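Local coordinates for protein MdcA (Pseudomonas aeruginosa, PDB 5VIT) that probably transfers the acyl carrier protein from acetyl to malonate as the alpha subunit of malonate decarboxylase, at residues A[320-325]-A[329-334]; A[166-171]-A[220-225]. All coordinates share one frame; numbering follows the deposited sequence.

Contact 1: A[320-325]-A[329-334]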
ATOM      1  N   GLY A 320       0.626   9.309 -40.557  1.00 27.05           N
ATOM      2  CA  GLY A 320      -0.252   8.499 -41.380  1.00 26.98           C
ATOM      3  C   GLY A 320      -1.267   7.721 -40.568  1.00 34.01           C
ATOM      4  O   GLY A 320      -2.404   7.519 -40.998  1.00 36.09           O
ATOM      5  N   TYR A 321      -0.864   7.269 -39.384  1.00 32.82           N
ATOM      6  CA  TYR A 321      -1.784   6.505 -38.537  1.00 33.37           C
ATOM      7  C   TYR A 321      -2.870   7.415 -37.967  1.00 29.84           C
ATOM      8  O   TYR A 321      -4.051   7.066 -37.974  1.00 27.33           O
ATOM      9  CB  TYR A 321      -1.018   5.795 -37.407  1.00 29.08           C
ATOM     10  CG  TYR A 321      -1.885   5.237 -36.290  1.00 30.13           C
ATOM     11  CD1 TYR A 321      -2.496   3.992 -36.408  1.00 27.27           C
ATOM     12  CD2 TYR A 321      -2.065   5.944 -35.108  1.00 25.04           C
ATOM     13  CE1 TYR A 321      -3.256   3.474 -35.393  1.00 26.05           C
ATOM     14  CE2 TYR A 321      -2.833   5.437 -34.086  1.00 26.51           C
ATOM     15  CZ  TYR A 321      -3.423   4.196 -34.230  1.00 29.02           C
ATOM     16  OH  TYR A 321      -4.193   3.681 -33.208  1.00 30.11           O
ATOM     17  N   ILE A 322      -2.453   8.577 -37.465  1.00 28.87           N
ATOM     18  CA  ILE A 322      -3.383   9.586 -36.973  1.00 28.22           C
ATOM     19  C   ILE A 322      -4.449   9.962 -38.037  1.00 32.49           C
ATOM     20  O   ILE A 322      -5.648  10.078 -37.728  1.00 30.33           O
ATOM     21  CB  ILE A 322      -2.628  10.856 -36.531  1.00 29.36           C
ATOM     22  CG1 ILE A 322      -1.808  10.576 -35.248  1.00 26.23           C
ATOM     23  CG2 ILE A 322      -3.614  12.022 -36.338  1.00 21.52           C
ATOM     24  CD1 ILE A 322      -0.745  11.635 -34.952  1.00 21.47           C
ATOM     25  N   ALA A 323      -4.011  10.120 -39.286  1.00 27.49           N
ATOM     26  CA  ALA A 323      -4.904  10.504 -40.380  1.00 31.04           C
ATOM     27  C   ALA A 323      -5.990   9.453 -40.632  1.00 34.21           C
ATOM     28  O   ALA A 323      -7.021   9.746 -41.230  1.00 30.53           O
ATOM     29  CB  ALA A 323      -4.104  10.755 -41.645  1.00 28.55           C
ATOM     30  N   GLN A 324      -5.760   8.235 -40.151  1.00 30.79           N
ATOM     31  CA  GLN A 324      -6.744   7.173 -40.256  1.00 31.97           C
ATOM     32  C   GLN A 324      -7.529   6.982 -38.971  1.00 34.26           C
ATOM     33  O   GLN A 324      -8.354   6.063 -38.859  1.00 35.42           O
ATOM     34  CB  GLN A 324      -6.060   5.872 -40.641  1.00 35.16           C
ATOM     35  CG  GLN A 324      -5.218   6.010 -41.875  1.00 31.10           C
ATOM     36  CD  GLN A 324      -6.036   5.912 -43.132  1.00 44.02           C
ATOM     37  OE1 GLN A 324      -6.693   4.896 -43.380  1.00 52.11           O
ATOM     38  NE2 GLN A 324      -6.005   6.967 -43.940  1.00 36.64           N
ATOM     39  N   ARG A 325      -7.299   7.859 -37.999  1.00 32.54           N
ATOM     40  CA  ARG A 325      -8.075   7.817 -36.759  1.00 34.40           C
ATOM     41  C   ARG A 325      -8.754   9.164 -36.430  1.00 32.28           C
ATOM     42  O   ARG A 325      -8.594   9.684 -35.312  1.00 33.11           O
ATOM     43  CB  ARG A 325      -7.169   7.395 -35.583  1.00 34.27           C
ATOM     44  CG  ARG A 325      -7.255   5.931 -35.170  1.00 35.85           C
ATOM     45  CD  ARG A 325      -6.925   5.096 -36.333  1.00 35.61           C
ATOM     46  NE  ARG A 325      -6.974   3.655 -36.129  1.00 35.06           N
ATOM     47  CZ  ARG A 325      -6.872   2.819 -37.156  1.00 39.21           C
ATOM     48  NH1 ARG A 325      -6.767   3.331 -38.376  1.00 32.91           N
ATOM     49  NH2 ARG A 325      -6.907   1.502 -36.993  1.00 40.82           N
ATOM     50  N   PHE A 329      -8.457  11.617 -33.035  1.00 28.94           N
ATOM     51  CA  PHE A 329      -7.572  12.773 -33.039  1.00 31.52           C
ATOM     52  C   PHE A 329      -8.241  14.022 -33.640  1.00 30.87           C
ATOM     53  O   PHE A 329      -9.263  13.922 -34.315  1.00 27.61           O
ATOM     54  CB  PHE A 329      -6.287  12.433 -33.808  1.00 25.08           C
ATOM     55  CG  PHE A 329      -5.492  11.302 -33.192  1.00 26.80           C
ATOM     56  CD1 PHE A 329      -5.753   9.986 -33.536  1.00 25.22           C
ATOM     57  CD2 PHE A 329      -4.483  11.564 -32.269  1.00 27.67           C
ATOM     58  CE1 PHE A 329      -5.028   8.947 -32.986  1.00 25.23           C
ATOM     59  CE2 PHE A 329      -3.747  10.529 -31.703  1.00 26.89           C
ATOM     60  CZ  PHE A 329      -4.024   9.215 -32.064  1.00 29.21           C
ATOM     61  N   PHE A 330      -7.631  15.185 -33.398  1.00 28.35           N
ATOM     62  CA  PHE A 330      -8.061  16.439 -33.994  1.00 29.31           C
ATOM     63  C   PHE A 330      -7.372  16.637 -35.353  1.00 33.01           C
ATOM     64  O   PHE A 330      -6.142  16.783 -35.439  1.00 33.41           O
ATOM     65  CB  PHE A 330      -7.776  17.610 -33.051  1.00 28.45           C
ATOM     66  CG  PHE A 330      -8.667  17.633 -31.843  1.00 30.38           C
ATOM     67  CD1 PHE A 330      -9.699  18.550 -31.749  1.00 27.67           C
ATOM     68  CD2 PHE A 330      -8.492  16.711 -30.814  1.00 24.49           C
ATOM     69  CE1 PHE A 330     -10.538  18.564 -30.635  1.00 26.34           C
ATOM     70  CE2 PHE A 330      -9.325  16.713 -29.718  1.00 28.32           C
ATOM     71  CZ  PHE A 330     -10.349  17.645 -29.627  1.00 27.17           C
ATOM     72  N   THR A 331      -8.169  16.605 -36.415  1.00 29.29           N
ATOM     73  CA  THR A 331      -7.634  16.670 -37.773  1.00 33.51           C
ATOM     74  C   THR A 331      -8.316  17.792 -38.561  1.00 33.62           C
ATOM     75  O   THR A 331      -9.468  18.153 -38.298  1.00 33.08           O
ATOM     76  CB  THR A 331      -7.807  15.317 -38.517  1.00 32.43           C
ATOM     77  OG1 THR A 331      -9.177  14.920 -38.471  1.00 33.96           O
ATOM     78  CG2 THR A 331      -6.948  14.205 -37.858  1.00 29.96           C
ATOM     79  N   GLY A 332      -7.588  18.358 -39.510  1.00 31.34           N
ATOM     80  CA  GLY A 332      -8.113  19.439 -40.319  1.00 37.80           C
ATOM     81  C   GLY A 332      -8.711  18.917 -41.604  1.00 40.80           C
ATOM     82  O   GLY A 332      -8.668  17.708 -41.853  1.00 38.36           O
ATOM     83  N   ARG A 333      -9.250  19.821 -42.426  1.00 45.94           N
ATOM     84  CA  ARG A 333      -9.975  19.417 -43.634  1.00 42.07           C
ATOM     85  C   ARG A 333      -9.099  18.640 -44.617  1.00 37.37           C
ATOM     86  O   ARG A 333      -9.599  17.806 -45.369  1.00 44.61           O
ATOM     87  CB  ARG A 333     -10.598  20.633 -44.318  1.00 38.57           C
ATOM     88  CG  ARG A 333     -12.047  20.846 -43.900  1.00 49.92           C
ATOM     89  CD  ARG A 333     -12.917  21.312 -45.068  1.00 53.81           C
ATOM     90  NE  ARG A 333     -12.708  22.718 -45.406  1.00 47.98           N
ATOM     91  CZ  ARG A 333     -13.357  23.736 -44.838  1.00 42.30           C
ATOM     92  NH1 ARG A 333     -14.263  23.522 -43.891  1.00 38.48           N
ATOM     93  NH2 ARG A 333     -13.097  24.978 -45.220  1.00 42.74           N
ATOM     94  N   ASP A 334      -7.796  18.891 -44.589  1.00 37.52           N
ATOM     95  CA  ASP A 334      -6.851  18.125 -45.397  1.00 40.53           C
ATOM     96  C   ASP A 334      -6.700  16.705 -44.857  1.00 38.84           C
ATOM     97  O   ASP A 334      -6.187  15.827 -45.548  1.00 38.79           O
ATOM     98  CB  ASP A 334      -5.491  18.814 -45.419  1.00 40.48           C
ATOM     99  CG  ASP A 334      -4.846  18.857 -44.042  1.00 35.88           C
ATOM    100  OD1 ASP A 334      -5.370  19.564 -43.168  1.00 39.49           O
ATOM    101  OD2 ASP A 334      -3.819  18.187 -43.842  1.00 39.57           O
TER

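Contact 2: A[166-171]-A[220-225]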
ATOM      1  N   GLY A 166       0.748  21.592 -40.197  1.00 31.65           N
ATOM      2  CA  GLY A 166       0.223  20.246 -40.015  1.00 33.23           C
ATOM      3  C   GLY A 166       0.386  19.613 -38.638  1.00 34.11           C
ATOM      4  O   GLY A 166       0.130  20.266 -37.617  1.00 29.53           O
ATOM      5  N   PRO A 167       0.796  18.326 -38.604  1.00 33.72           N
ATOM      6  CA  PRO A 167       0.998  17.569 -37.357  1.00 29.08           C
ATOM      7  C   PRO A 167       2.054  18.184 -36.463  1.00 29.93           C
ATOM      8  O   PRO A 167       2.045  17.917 -35.261  1.00 31.11           O
ATOM      9  CB  PRO A 167       1.445  16.193 -37.855  1.00 28.43           C
ATOM     10  CG  PRO A 167       0.757  16.059 -39.178  1.00 31.71           C
ATOM     11  CD  PRO A 167       0.876  17.443 -39.784  1.00 31.36           C
ATOM     12  N   SER A 168       2.942  18.992 -37.045  1.00 29.07           N
ATOM     13  CA  SER A 168       4.020  19.624 -36.301  1.00 28.69           C
ATOM     14  C   SER A 168       3.714  21.086 -35.968  1.00 28.27           C
ATOM     15  O   SER A 168       4.636  21.864 -35.756  1.00 24.58           O
ATOM     16  CB  SER A 168       5.334  19.544 -37.084  1.00 26.79           C
ATOM     17  OG  SER A 168       5.641  18.205 -37.436  1.00 29.94           O
ATOM     18  N   THR A 169       2.433  21.456 -35.935  1.00 27.25           N
ATOM     19  CA  THR A 169       2.034  22.819 -35.536  1.00 27.00           C
ATOM     20  C   THR A 169       2.666  23.231 -34.197  1.00 30.40           C
ATOM     21  O   THR A 169       3.296  24.292 -34.089  1.00 26.80           O
ATOM     22  CB  THR A 169       0.506  22.935 -35.426  1.00 30.74           C
ATOM     23  OG1 THR A 169      -0.089  22.742 -36.719  1.00 28.20           O
ATOM     24  CG2 THR A 169       0.114  24.286 -34.876  1.00 28.38           C
ATOM     25  N   GLU A 170       2.492  22.381 -33.184  1.00 28.37           N
ATOM     26  CA  GLU A 170       3.201  22.515 -31.914  1.00 28.86           C
ATOM     27  C   GLU A 170       3.146  23.931 -31.301  1.00 28.83           C
ATOM     28  O   GLU A 170       2.060  24.440 -31.023  1.00 24.71           O
ATOM     29  CB  GLU A 170       4.655  22.042 -32.098  1.00 28.56           C
ATOM     30  CG  GLU A 170       4.711  20.521 -32.329  1.00 27.37           C
ATOM     31  CD  GLU A 170       6.096  19.957 -32.635  1.00 27.75           C
ATOM     32  OE1 GLU A 170       7.071  20.285 -31.925  1.00 28.64           O
ATOM     33  OE2 GLU A 170       6.202  19.153 -33.594  1.00 28.70           O
ATOM     34  N   ASP A 171       4.306  24.555 -31.094  1.00 25.58           N
ATOM     35  CA  ASP A 171       4.351  25.824 -30.378  1.00 26.98           C
ATOM     36  C   ASP A 171       4.139  27.032 -31.280  1.00 28.94           C
ATOM     37  O   ASP A 171       3.934  28.154 -30.788  1.00 28.32           O
ATOM     38  CB  ASP A 171       5.681  26.055 -29.631  1.00 25.95           C
ATOM     39  CG  ASP A 171       6.316  24.781 -29.072  1.00 27.78           C
ATOM     40  OD1 ASP A 171       6.086  23.656 -29.567  1.00 31.15           O
ATOM     41  OD2 ASP A 171       6.953  24.910 -27.998  1.00 31.55           O
ATOM     42  N   PHE A 220      12.846  20.130 -42.205  1.00 33.48           N
ATOM     43  CA  PHE A 220      13.185  20.577 -40.862  1.00 31.78           C
ATOM     44  C   PHE A 220      13.274  19.358 -39.979  1.00 30.22           C
ATOM     45  O   PHE A 220      12.503  18.413 -40.139  1.00 28.62           O
ATOM     46  CB  PHE A 220      12.171  21.605 -40.312  1.00 34.11           C
ATOM     47  CG  PHE A 220      10.759  21.089 -40.169  1.00 32.36           C
ATOM     48  CD1 PHE A 220      10.367  20.377 -39.035  1.00 29.91           C
ATOM     49  CD2 PHE A 220       9.810  21.367 -41.139  1.00 29.42           C
ATOM     50  CE1 PHE A 220       9.076  19.921 -38.903  1.00 29.26           C
ATOM     51  CE2 PHE A 220       8.511  20.917 -41.008  1.00 29.49           C
ATOM     52  CZ  PHE A 220       8.136  20.197 -39.883  1.00 31.12           C
ATOM     53  N   TYR A 221      14.240  19.381 -39.068  1.00 32.89           N
ATOM     54  CA  TYR A 221      14.517  18.243 -38.215  1.00 31.39           C
ATOM     55  C   TYR A 221      13.338  17.987 -37.271  1.00 36.54           C
ATOM     56  O   TYR A 221      12.763  18.915 -36.704  1.00 34.40           O
ATOM     57  CB  TYR A 221      15.814  18.468 -37.431  1.00 35.32           C
ATOM     58  CG  TYR A 221      16.257  17.242 -36.676  1.00 41.57           C
ATOM     59  CD1 TYR A 221      17.094  16.297 -37.265  1.00 42.52           C
ATOM     60  CD2 TYR A 221      15.816  17.011 -35.374  1.00 43.66           C
ATOM     61  CE1 TYR A 221      17.485  15.156 -36.569  1.00 45.66           C
ATOM     62  CE2 TYR A 221      16.201  15.882 -34.673  1.00 41.29           C
ATOM     63  CZ  TYR A 221      17.031  14.956 -35.272  1.00 43.41           C
ATOM     64  OH  TYR A 221      17.397  13.837 -34.559  1.00 51.72           O
ATOM     65  N   ILE A 222      12.958  16.725 -37.130  1.00 35.16           N
ATOM     66  CA  ILE A 222      11.922  16.365 -36.180  1.00 33.46           C
ATOM     67  C   ILE A 222      12.491  15.370 -35.181  1.00 31.77           C
ATOM     68  O   ILE A 222      13.007  14.331 -35.556  1.00 35.88           O
ATOM     69  CB  ILE A 222      10.677  15.776 -36.873  1.00 33.41           C
ATOM     70  CG1 ILE A 222      10.110  16.782 -37.873  1.00 30.60           C
ATOM     71  CG2 ILE A 222       9.617  15.406 -35.843  1.00 31.59           C
ATOM     72  CD1 ILE A 222       8.967  16.257 -38.714  1.00 28.73           C
ATOM     73  N   GLU A 223      12.402  15.706 -33.899  1.00 31.68           N
ATOM     74  CA  GLU A 223      12.817  14.803 -32.840  1.00 30.23           C
ATOM     75  C   GLU A 223      11.628  13.981 -32.327  1.00 31.04           C
ATOM     76  O   GLU A 223      10.599  14.540 -31.945  1.00 29.71           O
ATOM     77  CB  GLU A 223      13.450  15.595 -31.695  1.00 30.91           C
ATOM     78  CG  GLU A 223      13.913  14.729 -30.543  1.00 31.38           C
ATOM     79  CD  GLU A 223      15.157  13.938 -30.897  1.00 34.32           C
ATOM     80  OE1 GLU A 223      15.904  14.354 -31.812  1.00 39.86           O
ATOM     81  OE2 GLU A 223      15.386  12.899 -30.265  1.00 36.77           O
ATOM     82  N   PRO A 224      11.757  12.649 -32.313  1.00 32.37           N
ATOM     83  CA  PRO A 224      10.673  11.824 -31.742  1.00 31.82           C
ATOM     84  C   PRO A 224      10.774  11.743 -30.217  1.00 31.01           C
ATOM     85  O   PRO A 224      11.041  10.681 -29.668  1.00 30.31           O
ATOM     86  CB  PRO A 224      10.900  10.452 -32.389  1.00 33.00           C
ATOM     87  CG  PRO A 224      12.386  10.408 -32.644  1.00 35.22           C
ATOM     88  CD  PRO A 224      12.812  11.839 -32.947  1.00 30.39           C
ATOM     89  N   LEU A 225      10.528  12.859 -29.543  1.00 31.14           N
ATOM     90  CA  LEU A 225      10.919  13.022 -28.144  1.00 29.29           C
ATOM     91  C   LEU A 225      10.246  12.038 -27.176  1.00 29.21           C
ATOM     92  O   LEU A 225      10.892  11.534 -26.240  1.00 24.62           O
ATOM     93  CB  LEU A 225      10.634  14.459 -27.693  1.00 27.74           C
ATOM     94  CG  LEU A 225      11.223  14.843 -26.336  1.00 33.56           C
ATOM     95  CD1 LEU A 225      12.772  14.815 -26.381  1.00 26.15           C
ATOM     96  CD2 LEU A 225      10.679  16.204 -25.885  1.00 28.86           C
TER

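Contact 1: A[320-325]-A[329-334]
Ile322 and Phe329 meet at about a right angle, and their apolar contact shows how a helix can be held against the chain that leaves it. CG1 of Ile322 sits over the centre of the Phe329 ring in a CH-pi contact, 4.0 Å from the centroid and 7° off the ring normal. The other branch, CG2, packs 3.7 Å from Phe329 CB. With Phe329 CG anti to its carbonyl carbon (chi1 -62°), the ring is carried toward Ile322 and Arg325, its CD1 lying 3.6 Å from Arg325 CB. Ile301 of helix 298-302 adds to the packing on Phe329.

The backbone bond spans three intervening residues: Phe329 N donates to Arg325 O at 3.0 Å, nearly straight at 168°. The same carbonyl oxygen lies in plane at the ring's edge, 3.4 Å from Phe329 CD1.

The rest of the Arg325 side chain turns away to Tyr321: CD lies over one face of that ring and Tyr321 CE1 over one face of the guanidinium, each offset toward the rim. Arg325 NH2 forms a salt bridge with Glu302 OE1, and Tyr321 OH is hydrogen-bonded to OE2. Apolar packing and one backbone bond thus close the turn, while the charged end of Arg325 is drawn off toward helix 298-302.

Contact 2: A[166-171]-A[220-225]
The carbonyl oxygen of Gly166, gripped by two donors from Thr169, fixes the turn from which Ser168 reaches Phe220 and Ile222. Thr169 OG1 donates to Gly166 O at 2.6 Å, in the carbonyl plane and on a lone pair, and Thr169 N adds a second bond to this oxygen at 3.1 Å. The hydroxyl of Thr169 is also hydrogen-bonded to Thr165 OG1, which ties the turn to the residue before it.

Across the contact only van der Waals touches occur. Ser168 CB comes obliquely to the end of the Phe220 ring, 4.0 Å from CZ. Ser168 OG, placed beside its own backbone N (chi1 -55°), lies 4.1 Å from the terminal CD1 of Ile222. Lys61 bridges the two loops: its side chain bonds Ser168 O and it packs on Phe220.

This is buried packing of two connecting loops, one between strand 163-164 and helix 172-180, the other between strand 212-215 and helix 235-250, where Glu223 forms a salt bridge with Arg550. Polar bonds therefore shape each loop from within or from a third segment, and the direct junction is light: a serine side chain touching an aromatic ring and a methyl, with no hydrogen bond across.

Followed from the N terminus, the chain closes contact 2 first. Between 166-171 and 220-225 it runs through helix 172-180 and strands 185-190 and 212-215, neighbours in the parallel sheet, so contact 2 joins the loop after strand 163-164 to the one that follows strand 212-215. Contact 1 opens much later and closes a short turn after helix 319-323; the two are in series, neither nested nor crossed. The centres of contacts 1 and 2 lie about 15 Å apart, without touching. Ser339, in the chain after 329-334, and Arg341, at the start of helix 341-350, are bonded to 166-171. Asp334 also pairs with Arg202, which belongs to the loop of contact 2.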